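Local coordinates for putative phosphohydrolase (Shewanella amazonensis, PDB 3M1T), which is of unproven function but contains an HDOD domain related to the HD-type phosphodiesterases, and may act as a phosphohydrolase or in signal transduction, at residues A[110-115]-A[132-138]; A[116-121]-A[217-221]; A[179-183]-A[199-203]; A[226-230]-A[260-264]; A[236-241]-A[253-257]. All coordinates share one frame; numbering follows the deposited sequence.

Overall arrangement
All five contacts involve helices or the turns at their ends, for the chain has no strands. Contact 1 lies at the middle of the molecule, its centre about 3 Å from that of the chain, and contact 2 continues outward along the same helix 103-124; every touching residue of both is buried. Contact 3, also largely buried, touches both through Gln202 and Ile199. Contacts 4 and 5 lie farther out, share helix 256-263 and meet where Arg236 touches Trp228. No direct hydrogen bond crosses any of the five. Contacts 1, 3 and 5 use bridging waters, contact 2 is apolar packing, and a ring stack sets contact 4 apart.

Contact 1. Residues A[110-115]-A[132-138]; sequences TFEVAI and FTCGILH
Helices 103-124 and 128-137 run nearly antiparallel here, at 157° with axes 7.5 Å apart, and Ala114 CA comes within 4.0 Å of Gly135 CA, a separation possible because Gly135 has no side chain. Beside this point Ala114 CB sits over the centre of one face of the Phe132 ring, a CH-pi contact 3.7 Å from CB to the centroid. The ring reaches it because CG of Phe132 is anti to the backbone N (chi1 -175°). Ile115 CG1 meets the same ring at its edge. The pair is a helical hairpin inside the HDOD domain, and helix 79-94 packs against its Phe132 and Thr133. At the other end, Val113 CG1 lies over one face of the His138 imidazole, toward the rim. That ring is held by its ND1, which donates to Gly135 O at 2.7 Å in a nearly straight bond (175°), lying in the ring plane and on a carbonyl lone pair. Thr110 uses both branches: CG2 rests 3.3 Å from Gly135 O, while OG1 shares a water with Ile136 O, 2.9 Å from Thr110 OG1 and likewise 2.9 Å from Ile136 O.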
# COMPACT_ATOMS: atom_id res chain seq x y z
N THR A 110 2.37 3.38 -5.67
CA THR A 110 1.85 2.48 -4.67
C THR A 110 1.60 1.08 -5.21
O THR A 110 1.92 0.10 -4.56
CB THR A 110 0.64 3.11 -3.93
OG1 THR A 110 1.13 3.99 -2.89
CG2 THR A 110 -0.23 2.05 -3.32
N PHE A 111 1.00 0.97 -6.39
CA PHE A 111 0.80 -0.34 -7.02
C PHE A 111 2.11 -1.02 -7.35
O PHE A 111 2.22 -2.22 -7.20
CB PHE A 111 -0.04 -0.24 -8.30
CG PHE A 111 -1.49 0.05 -8.06
CD1 PHE A 111 -2.19 -0.65 -7.08
CD2 PHE A 111 -2.15 1.01 -8.79
CE1 PHE A 111 -3.51 -0.39 -6.86
CE2 PHE A 111 -3.47 1.27 -8.56
CZ PHE A 111 -4.15 0.57 -7.62
N GLU A 112 3.10 -0.25 -7.79
CA GLU A 112 4.44 -0.82 -8.07
C GLU A 112 4.97 -1.49 -6.81
O GLU A 112 5.39 -2.65 -6.83
CB GLU A 112 5.46 0.25 -8.53
CG GLU A 112 5.34 0.72 -9.97
CD GLU A 112 5.70 -0.33 -11.02
OE1 GLU A 112 6.78 -1.03 -10.92
OE2 GLU A 112 4.94 -0.40 -12.02
N VAL A 113 4.87 -0.76 -5.69
CA VAL A 113 5.28 -1.30 -4.40
C VAL A 113 4.45 -2.54 -4.05
O VAL A 113 4.99 -3.56 -3.62
CB VAL A 113 5.23 -0.24 -3.28
CG1 VAL A 113 5.35 -0.86 -1.86
CG2 VAL A 113 6.30 0.87 -3.51
N ALA A 114 3.14 -2.46 -4.20
CA ALA A 114 2.26 -3.60 -3.91
C ALA A 114 2.58 -4.83 -4.72
O ALA A 114 2.62 -5.95 -4.20
CB ALA A 114 0.77 -3.17 -4.10
N ILE A 115 2.85 -4.63 -6.01
CA ILE A 115 3.20 -5.77 -6.88
C ILE A 115 4.51 -6.43 -6.45
O ILE A 115 4.64 -7.69 -6.41
CB ILE A 115 3.26 -5.30 -8.38
CG1 ILE A 115 1.86 -4.98 -8.90
CG2 ILE A 115 4.04 -6.33 -9.25
CD1 ILE A 115 1.91 -4.20 -10.24
N PHE A 132 0.25 -7.54 -0.91
CA PHE A 132 -0.26 -6.57 -1.90
C PHE A 132 -1.09 -5.48 -1.18
O PHE A 132 -0.91 -4.26 -1.40
CB PHE A 132 -1.11 -7.28 -2.97
CG PHE A 132 -1.56 -6.35 -4.07
CD1 PHE A 132 -2.68 -5.57 -3.93
CD2 PHE A 132 -0.82 -6.27 -5.24
CE1 PHE A 132 -3.06 -4.68 -4.97
CE2 PHE A 132 -1.21 -5.42 -6.30
CZ PHE A 132 -2.31 -4.62 -6.14
N THR A 133 -1.96 -5.91 -0.27
CA THR A 133 -2.79 -4.95 0.43
C THR A 133 -2.00 -4.01 1.30
O THR A 133 -2.29 -2.82 1.39
CB THR A 133 -3.92 -5.69 1.23
OG1 THR A 133 -4.75 -6.38 0.30
CG2 THR A 133 -4.80 -4.71 2.03
N CYS A 134 -0.98 -4.53 1.96
CA CYS A 134 -0.09 -3.71 2.74
C CYS A 134 0.54 -2.62 1.84
O CYS A 134 0.59 -1.48 2.24
CB CYS A 134 0.96 -4.60 3.39
SG CYS A 134 1.82 -3.79 4.78
N GLY A 135 0.99 -3.00 0.64
CA GLY A 135 1.45 -2.04 -0.32
C GLY A 135 0.43 -0.98 -0.68
O GLY A 135 0.76 0.23 -0.69
N ILE A 136 -0.82 -1.39 -0.90
CA ILE A 136 -1.89 -0.43 -1.23
C ILE A 136 -2.03 0.61 -0.15
O ILE A 136 -2.22 1.77 -0.45
CB ILE A 136 -3.24 -1.13 -1.43
CG1 ILE A 136 -3.15 -1.98 -2.68
CG2 ILE A 136 -4.42 -0.11 -1.45
CD1 ILE A 136 -2.74 -1.23 -3.98
N LEU A 137 -1.87 0.21 1.10
CA LEU A 137 -2.12 1.09 2.26
C LEU A 137 -0.89 1.89 2.70
O LEU A 137 -1.01 2.81 3.50
CB LEU A 137 -2.57 0.25 3.45
CG LEU A 137 -3.90 -0.46 3.30
CD1 LEU A 137 -4.16 -1.47 4.47
CD2 LEU A 137 -5.05 0.57 3.14
N HIS A 138 0.29 1.51 2.20
CA HIS A 138 1.49 1.93 2.93
C HIS A 138 1.79 3.41 2.95
O HIS A 138 2.45 3.90 3.90
CB HIS A 138 2.75 1.18 2.41
CG HIS A 138 3.39 1.82 1.24
ND1 HIS A 138 2.91 1.68 -0.04
CD2 HIS A 138 4.53 2.57 1.13
CE1 HIS A 138 3.71 2.30 -0.88
NE2 HIS A 138 4.68 2.88 -0.18
O HOH W 1 -0.19 3.82 -0.36

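Contact 2. Residues A[116-121]-A[217-221]; sequences ICQELA and MLAMA
Ala221 CB is the small bump around which helices 103-124 and 213-227 fit: it enters between Ile116 and Cys117, 3.6 Å from Ile116 CG2 and 3.5 Å from Cys117 SG. The short axes stand 9.2 Å apart at 126°, and in the nearest backbone pairs, Ile116 with Ala221 and Cys117 with Met217, adjacent residues of helix 103-124 face residues one turn apart on helix 213-227. Cys117 SG also meets Leu218 CD2 at 3.8 Å, so the sulfur touches a methyl of Ala221 and one of Leu218. In return, Leu120 projects from helix 103-124 toward helix 213-227; its CD1 touches Met217 O, Met220 CG at 3.9 Å and, more distantly, Ala221. The side chains of Leu120 and Met220 cross at a slant.

This is apolar helix-helix packing, in which helix 103-124 of the HDOD domain lies on helix 213-227. A longer projection is Met217, a selenomethionine. With CG anti to the carbonyl carbon (chi1 -73°) and the chain straight at chi2 (180°), SE comes to lie 3.8 Å from both Cys117 O and Ala121 N and 3.9 Å from Ala121 CB; a bend at chi3 only turns CE aside. On the way Met217 CG passes 4.0 Å from Leu120 CB, so Leu120 touches Met217 with CB and Met220 with CD1. The walls of the interface come from other helices: helix 256-263 lies against Ile116 and Met220, while Ala121 and Leu218 touch helix 128-137. Glu119, turned from the interface, forms salt bridges with Lys259 and Arg123.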
# COMPACT_ATOMS: atom_id res chain seq x y z
N ILE A 116 5.48 -5.60 -6.12
CA ILE A 116 6.76 -6.08 -5.62
C ILE A 116 6.58 -6.84 -4.31
O ILE A 116 7.05 -7.97 -4.16
CB ILE A 116 7.81 -4.95 -5.46
CG1 ILE A 116 8.15 -4.30 -6.81
CG2 ILE A 116 9.11 -5.50 -4.78
CD1 ILE A 116 8.77 -2.91 -6.65
N CYS A 117 5.81 -6.27 -3.37
CA CYS A 117 5.58 -6.97 -2.11
C CYS A 117 4.94 -8.37 -2.30
O CYS A 117 5.27 -9.33 -1.63
CB CYS A 117 4.64 -6.14 -1.23
SG CYS A 117 5.38 -4.70 -0.47
N GLN A 118 3.97 -8.45 -3.19
CA GLN A 118 3.31 -9.71 -3.49
C GLN A 118 4.29 -10.80 -3.92
O GLN A 118 4.15 -11.97 -3.54
CB GLN A 118 2.25 -9.46 -4.57
CG GLN A 118 1.27 -10.58 -4.75
CD GLN A 118 0.13 -10.20 -5.69
OE1 GLN A 118 0.36 -9.79 -6.83
NE2 GLN A 118 -1.11 -10.33 -5.20
N GLU A 119 5.26 -10.42 -4.76
CA GLU A 119 6.30 -11.32 -5.22
C GLU A 119 7.22 -11.73 -4.06
O GLU A 119 7.60 -12.88 -3.92
CB GLU A 119 7.15 -10.64 -6.30
CG GLU A 119 8.31 -11.48 -6.80
CD GLU A 119 7.91 -12.83 -7.40
OE1 GLU A 119 6.78 -12.95 -7.95
OE2 GLU A 119 8.77 -13.75 -7.37
N LEU A 120 7.58 -10.76 -3.23
CA LEU A 120 8.40 -11.08 -2.05
C LEU A 120 7.69 -12.09 -1.14
O LEU A 120 8.31 -13.01 -0.63
CB LEU A 120 8.76 -9.82 -1.25
CG LEU A 120 9.49 -8.73 -2.01
CD1 LEU A 120 9.79 -7.50 -1.13
CD2 LEU A 120 10.78 -9.24 -2.68
N ALA A 121 6.38 -11.88 -0.93
CA ALA A 121 5.58 -12.79 -0.10
C ALA A 121 5.56 -14.22 -0.64
O ALA A 121 5.62 -15.22 0.10
CB ALA A 121 4.12 -12.27 0.01
N MSE A 217 9.18 -6.38 3.97
CA MSE A 217 8.78 -6.37 2.54
C MSE A 217 8.55 -4.96 2.05
O MSE A 217 8.98 -4.58 0.92
CB MSE A 217 7.49 -7.19 2.30
CG MSE A 217 7.70 -8.71 2.39
SE MSE A 217 6.10 -9.66 2.09
CE MSE A 217 5.74 -10.35 3.87
N LEU A 218 7.81 -4.14 2.82
CA LEU A 218 7.58 -2.76 2.42
C LEU A 218 8.90 -2.02 2.26
O LEU A 218 9.13 -1.31 1.26
CB LEU A 218 6.68 -1.97 3.37
CG LEU A 218 5.21 -2.23 3.31
CD1 LEU A 218 4.59 -1.39 4.46
CD2 LEU A 218 4.64 -1.87 1.91
N ALA A 219 9.78 -2.19 3.23
CA ALA A 219 11.07 -1.46 3.17
C ALA A 219 11.84 -1.80 1.88
O ALA A 219 12.35 -0.90 1.18
CB ALA A 219 11.90 -1.77 4.39
N MSE A 220 11.89 -3.09 1.58
CA MSE A 220 12.58 -3.59 0.41
C MSE A 220 11.92 -3.12 -0.89
O MSE A 220 12.55 -2.55 -1.78
CB MSE A 220 12.68 -5.10 0.47
CG MSE A 220 13.27 -5.72 -0.79
SE MSE A 220 14.11 -7.40 -0.35
CE MSE A 220 15.12 -7.64 -2.03
N ALA A 221 10.59 -3.27 -0.95
CA ALA A 221 9.79 -2.94 -2.13
C ALA A 221 9.87 -1.44 -2.42
O ALA A 221 9.98 -1.01 -3.57
CB ALA A 221 8.34 -3.42 -1.93

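Contact 3. Residues A[179-183]-A[199-203]; sequences AEIGA and IQFQN
Helix 178-188 meets the last turn of helix 193-200 and the residues that follow it, with Ala179 CA 4.9 Å from Gln200 CA and Phe201 the first residue to depart from helical backbone angles. The small side chains of Ala179 and Ala183 and the bare Gly182 allow this close approach. Ala179 CB points into the helix end, 3.5 Å from both Ile199 O and Gln200 O, and also touches Gln202 CG and Asn203 ND2. One turn on, Ala183 CB lies 3.9 Å from Gln200 CB. Ile199 contributes CG2, which lies 3.5 Å from Ala183 N and also rests against the carbonyl carbon of Gly182.

Both helices belong to the HDOD domain, and the turn after helix 193-200 carries a side-chain to backbone bond, Gln202 NE2 to Ile199 O. With CG placed between the backbone N and the carbonyl carbon (chi1 67°), the extended chain of Gln202 brings NE2 to Ile199 O at 2.9 Å; the bond lies in the amide plane and on a carbonyl lone pair, with an angle of 166° at the hydrogen. NE2 also donates to His138 O, and OE1 accepts from Lys222, which ties this amide to two further parts of the fold. At the rim, a water gives a hydrogen bond to Glu180 OE2 and takes one from Gln200 NE2; the same OE2 forms a salt bridge with Lys171.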
# COMPACT_ATOMS: atom_id res chain seq x y z
N ALA A 179 4.27 7.03 8.63
CA ALA A 179 4.10 5.60 8.75
C ALA A 179 3.11 5.33 9.90
O ALA A 179 2.20 4.47 9.80
CB ALA A 179 5.42 4.83 8.93
N GLU A 180 3.28 6.05 11.01
CA GLU A 180 2.44 5.88 12.19
C GLU A 180 1.00 6.30 11.91
O GLU A 180 0.03 5.58 12.27
CB GLU A 180 3.00 6.67 13.34
CG GLU A 180 4.24 6.04 13.90
CD GLU A 180 4.85 6.84 15.03
OE1 GLU A 180 4.74 8.09 15.06
OE2 GLU A 180 5.44 6.17 15.90
N ILE A 181 0.79 7.45 11.25
CA ILE A 181 -0.57 7.90 10.99
C ILE A 181 -1.21 7.05 9.88
O ILE A 181 -2.41 6.80 9.96
CB ILE A 181 -0.71 9.44 10.74
CG1 ILE A 181 -2.15 9.85 11.00
CG2 ILE A 181 -0.10 9.85 9.38
CD1 ILE A 181 -2.36 11.40 10.96
N GLY A 182 -0.45 6.57 8.91
CA GLY A 182 -0.96 5.62 7.93
C GLY A 182 -1.38 4.31 8.61
O GLY A 182 -2.43 3.73 8.25
N ALA A 183 -0.61 3.88 9.58
CA ALA A 183 -0.98 2.69 10.33
C ALA A 183 -2.26 2.92 11.15
O ALA A 183 -3.15 2.05 11.23
CB ALA A 183 0.17 2.26 11.28
N ILE A 199 2.72 -1.47 8.02
CA ILE A 199 2.72 -0.06 7.69
C ILE A 199 3.57 0.74 8.69
O ILE A 199 4.39 1.58 8.31
CB ILE A 199 1.27 0.52 7.60
CG1 ILE A 199 0.50 -0.26 6.54
CG2 ILE A 199 1.32 2.02 7.29
CD1 ILE A 199 -1.04 -0.07 6.69
N GLN A 200 3.33 0.51 9.98
CA GLN A 200 3.97 1.23 11.06
C GLN A 200 5.51 1.17 10.99
O GLN A 200 6.16 2.19 11.17
CB GLN A 200 3.50 0.65 12.40
CG GLN A 200 4.14 1.30 13.57
CD GLN A 200 3.90 0.58 14.88
OE1 GLN A 200 3.28 -0.52 14.95
NE2 GLN A 200 4.38 1.19 15.95
N PHE A 201 6.04 -0.01 10.67
CA PHE A 201 7.49 -0.21 10.73
C PHE A 201 8.17 -0.15 9.39
O PHE A 201 9.35 -0.47 9.29
CB PHE A 201 7.82 -1.51 11.45
CG PHE A 201 7.76 -1.40 12.95
CD1 PHE A 201 8.85 -0.91 13.65
CD2 PHE A 201 6.62 -1.75 13.62
CE1 PHE A 201 8.79 -0.76 15.02
CE2 PHE A 201 6.53 -1.60 15.00
CZ PHE A 201 7.64 -1.12 15.68
N GLN A 202 7.47 0.31 8.34
CA GLN A 202 8.04 0.30 6.99
C GLN A 202 9.44 0.97 6.85
O GLN A 202 10.15 0.67 5.90
CB GLN A 202 7.07 0.91 6.01
CG GLN A 202 6.83 2.41 6.22
CD GLN A 202 5.78 2.93 5.29
OE1 GLN A 202 6.05 3.37 4.17
NE2 GLN A 202 4.49 2.80 5.73
N ASN A 203 9.69 1.99 7.66
CA ASN A 203 10.97 2.76 7.57
C ASN A 203 12.04 2.28 8.52
O ASN A 203 13.21 2.73 8.38
CB ASN A 203 10.68 4.22 7.81
CG ASN A 203 9.79 4.81 6.74
OD1 ASN A 203 9.94 4.49 5.56
ND2 ASN A 203 8.82 5.62 7.15
O HOH W 2 6.12 3.57 15.62

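Contact 4. Residues A[226-230]-A[260-264]; sequences ADWDK and LAKMH
The indole of Trp228 and the imidazole of His264 form an offset stack, the imidazole lying over the five-membered ring with centroids 3.8 Å apart and planes only 13° from parallel. Trp228 NE1 lies above the centre of the imidazole, whereas His264 CD2 is displaced toward the rim of the indole. The shortest approach is Trp228 CD1 to His264 NE2, 3.3 Å. Both residues carry CG anti to the backbone N (chi1 -178° and 179°), and the two side chains extend from opposite segments to bridge backbones whose nearest CA atoms, those of Trp228 and His264, are still 9.0 Å apart. Asp229 OD1 lies at the edge of the Trp228 ring, in its plane.

The six-membered part of the indole continues onto helix 256-263 near its C-terminal end. Its CH2 comes 3.6 Å from Ala261 N, CZ3 lies 3.9 Å from Leu260 CB, and CZ2 is 4.1 Å from Ala261 CB. Trp228 therefore links the 3-10 turn following helix 213-227 to helix 256-263, and Arg236 and Trp239 of helix 236-247 also touch it.

With no hydrogen bond across it, the contact rests on dispersion and ring stacking. Asp229 OD1 lies 4.5 Å from His264 NE2, where its charge could modestly favour the protonated form of the imidazole, though no direct bond joins them.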
# COMPACT_ATOMS: atom_id res chain seq x y z
N ALA A 226 11.81 2.96 -5.71
CA ALA A 226 12.39 4.31 -5.72
C ALA A 226 13.63 4.41 -6.58
O ALA A 226 13.88 5.40 -7.30
CB ALA A 226 12.71 4.77 -4.34
N ASP A 227 14.47 3.40 -6.47
CA ASP A 227 15.82 3.52 -7.02
C ASP A 227 16.03 2.69 -8.27
O ASP A 227 17.15 2.69 -8.82
CB ASP A 227 16.85 3.15 -5.95
CG ASP A 227 16.97 4.19 -4.86
OD1 ASP A 227 16.47 5.33 -5.05
OD2 ASP A 227 17.56 3.91 -3.83
N TRP A 228 15.00 2.02 -8.77
CA TRP A 228 15.14 1.12 -9.92
C TRP A 228 15.90 1.78 -11.08
O TRP A 228 16.79 1.18 -11.69
CB TRP A 228 13.77 0.71 -10.42
CG TRP A 228 13.76 -0.24 -11.56
CD1 TRP A 228 13.70 0.09 -12.91
CD2 TRP A 228 13.80 -1.67 -11.50
NE1 TRP A 228 13.72 -1.05 -13.68
CE2 TRP A 228 13.78 -2.14 -12.84
CE3 TRP A 228 13.89 -2.60 -10.46
CZ2 TRP A 228 13.83 -3.50 -13.15
CZ3 TRP A 228 13.93 -3.94 -10.78
CH2 TRP A 228 13.86 -4.38 -12.10
N ASP A 229 15.50 3.00 -11.41
CA ASP A 229 16.11 3.69 -12.54
C ASP A 229 17.52 4.18 -12.34
O ASP A 229 18.14 4.67 -13.31
CB ASP A 229 15.21 4.85 -12.99
CG ASP A 229 13.92 4.38 -13.61
OD1 ASP A 229 13.91 3.30 -14.23
OD2 ASP A 229 12.90 5.08 -13.47
N LYS A 230 18.06 4.07 -11.14
CA LYS A 230 19.40 4.47 -10.83
C LYS A 230 20.39 3.30 -11.00
O LYS A 230 21.61 3.52 -10.99
CB LYS A 230 19.47 4.99 -9.40
CG LYS A 230 18.52 6.15 -9.11
CD LYS A 230 18.76 6.70 -7.71
CE LYS A 230 17.69 7.75 -7.32
NZ LYS A 230 16.35 7.16 -7.08
N LEU A 260 11.33 -9.14 -11.26
CA LEU A 260 10.99 -7.74 -11.03
C LEU A 260 11.03 -6.93 -12.33
O LEU A 260 10.17 -6.04 -12.56
CB LEU A 260 11.88 -7.11 -9.98
CG LEU A 260 11.73 -7.70 -8.58
CD1 LEU A 260 12.79 -7.13 -7.65
CD2 LEU A 260 10.31 -7.49 -8.04
N ALA A 261 11.98 -7.24 -13.20
CA ALA A 261 12.06 -6.57 -14.49
C ALA A 261 10.83 -6.88 -15.34
O ALA A 261 10.34 -6.01 -16.09
CB ALA A 261 13.36 -6.97 -15.23
N LYS A 262 10.36 -8.13 -15.30
CA LYS A 262 9.16 -8.51 -16.06
C LYS A 262 7.96 -7.66 -15.61
O LYS A 262 7.15 -7.22 -16.43
CB LYS A 262 8.85 -10.02 -15.90
CG LYS A 262 9.77 -10.98 -16.67
CD LYS A 262 9.21 -12.43 -16.66
N MSE A 263 7.88 -7.37 -14.32
CA MSE A 263 6.69 -6.70 -13.78
C MSE A 263 6.81 -5.19 -13.69
O MSE A 263 5.80 -4.49 -13.44
CB MSE A 263 6.38 -7.26 -12.42
CG MSE A 263 6.31 -8.77 -12.47
SE MSE A 263 5.48 -9.36 -10.88
CE MSE A 263 6.66 -8.64 -9.70
N HIS A 264 8.02 -4.68 -13.88
CA HIS A 264 8.30 -3.27 -13.71
C HIS A 264 7.37 -2.46 -14.60
O HIS A 264 7.26 -2.73 -15.80
CB HIS A 264 9.73 -2.92 -14.12
CG HIS A 264 10.04 -1.46 -13.97
ND1 HIS A 264 10.14 -0.60 -15.05
CD2 HIS A 264 10.24 -0.70 -12.87
CE1 HIS A 264 10.41 0.62 -14.62
NE2 HIS A 264 10.48 0.59 -13.30

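Contact 5. Residues A[236-241]-A[253-257]; sequences RTSWLA and LGGLA
Leu240 lies over the start of helix 256-263, its CD1 3.7 Å from Ala257 N and 3.8 Å from Ala257 CB, with Leu256 CG also beside it at 4.0 Å. Leu253 closes the other end: its two methyls rest on neighbouring residues of helix 236-247, CD1 against Ala241 CB (3.7 Å) and CD2 against Leu240 CB. Towards the start of helix 236-247, Ala257 CB packs against Arg236 CB and lies 3.6 Å from Thr237 OG1. The arrangement joins helix 236-247 to the turn that leads into helix 256-263, where Gly255, with positive phi (73°), holds the N-cap position. A water bridges the two segments at this helix start. It lies 2.7 Å from Thr237 OG1, donates to Leu253 O, and accepts from Ala257 N at 2.9 Å, thereby occupying an N-H of the first helical turn. The chi1 of Thr237 (-61°), with OG1 anti to the carbonyl carbon, turns the hydroxyl to this water. A second water lies at the edge of the Arg236 guanidinium, in its plane; it accepts from NH1 and gives a weak bond to Ala257 O. Behind this layer, Leu240 also touches Ile224, and Leu256 rests on Met220, both from helix 213-227.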
# COMPACT_ATOMS: atom_id res chain seq x y z
N ARG A 236 21.68 -5.64 -10.96
CA ARG A 236 20.56 -5.59 -10.01
C ARG A 236 20.55 -6.63 -8.87
O ARG A 236 20.05 -6.37 -7.81
CB ARG A 236 19.21 -5.70 -10.73
CG ARG A 236 18.99 -4.63 -11.77
CD ARG A 236 17.71 -4.94 -12.54
NE ARG A 236 17.40 -3.90 -13.53
CZ ARG A 236 16.83 -4.09 -14.73
NH1 ARG A 236 16.50 -5.30 -15.16
NH2 ARG A 236 16.59 -3.05 -15.51
N THR A 237 21.04 -7.83 -9.12
CA THR A 237 20.97 -8.85 -8.02
C THR A 237 21.86 -8.44 -6.83
O THR A 237 21.48 -8.66 -5.71
CB THR A 237 21.36 -10.25 -8.49
OG1 THR A 237 20.42 -10.63 -9.53
CG2 THR A 237 21.32 -11.28 -7.34
N SER A 238 23.02 -7.85 -7.08
CA SER A 238 23.88 -7.38 -5.99
C SER A 238 23.23 -6.21 -5.27
O SER A 238 23.42 -6.05 -4.07
CB SER A 238 25.27 -6.97 -6.46
OG SER A 238 25.27 -6.01 -7.50
N TRP A 239 22.49 -5.38 -6.02
CA TRP A 239 21.70 -4.32 -5.39
C TRP A 239 20.62 -4.90 -4.49
O TRP A 239 20.50 -4.51 -3.34
CB TRP A 239 21.11 -3.47 -6.52
CG TRP A 239 20.09 -2.45 -6.18
CD1 TRP A 239 20.22 -1.42 -5.32
CD2 TRP A 239 18.79 -2.35 -6.77
NE1 TRP A 239 19.03 -0.66 -5.31
CE2 TRP A 239 18.15 -1.23 -6.20
CE3 TRP A 239 18.10 -3.12 -7.71
CZ2 TRP A 239 16.88 -0.83 -6.60
CZ3 TRP A 239 16.82 -2.73 -8.10
CH2 TRP A 239 16.22 -1.61 -7.53
N LEU A 240 19.88 -5.86 -5.01
CA LEU A 240 18.83 -6.50 -4.25
C LEU A 240 19.39 -7.16 -3.00
O LEU A 240 18.77 -7.12 -1.96
CB LEU A 240 18.06 -7.51 -5.12
CG LEU A 240 17.25 -6.88 -6.27
CD1 LEU A 240 16.77 -7.95 -7.24
CD2 LEU A 240 16.06 -6.05 -5.75
N ALA A 241 20.57 -7.79 -3.15
CA ALA A 241 21.23 -8.43 -2.00
C ALA A 241 21.48 -7.42 -0.87
O ALA A 241 21.26 -7.73 0.29
CB ALA A 241 22.56 -9.13 -2.39
N LEU A 253 16.82 -14.58 -3.57
CA LEU A 253 17.22 -13.71 -4.64
C LEU A 253 17.25 -14.38 -6.01
O LEU A 253 17.46 -13.72 -7.02
CB LEU A 253 18.64 -13.19 -4.38
CG LEU A 253 18.83 -12.35 -3.13
CD1 LEU A 253 20.30 -12.07 -2.91
CD2 LEU A 253 18.00 -11.09 -3.20
N GLY A 254 17.11 -15.71 -6.04
CA GLY A 254 17.24 -16.46 -7.28
C GLY A 254 16.14 -16.14 -8.28
O GLY A 254 14.96 -16.33 -7.98
N GLY A 255 16.52 -15.56 -9.41
CA GLY A 255 15.56 -15.10 -10.41
C GLY A 255 14.79 -13.84 -10.04
O GLY A 255 13.93 -13.43 -10.79
N LEU A 256 15.11 -13.20 -8.93
CA LEU A 256 14.28 -12.08 -8.46
C LEU A 256 14.42 -10.86 -9.35
O LEU A 256 13.41 -10.22 -9.72
CB LEU A 256 14.62 -11.72 -7.02
CG LEU A 256 13.86 -10.56 -6.40
CD1 LEU A 256 12.33 -10.75 -6.39
CD2 LEU A 256 14.35 -10.32 -4.94
N ALA A 257 15.66 -10.50 -9.67
CA ALA A 257 15.86 -9.37 -10.56
C ALA A 257 15.12 -9.55 -11.88
O ALA A 257 14.50 -8.60 -12.39
CB ALA A 257 17.38 -9.09 -10.83
O HOH W 3 16.99 -7.79 -14.33
O HOH W 4 18.09 -11.80 -8.92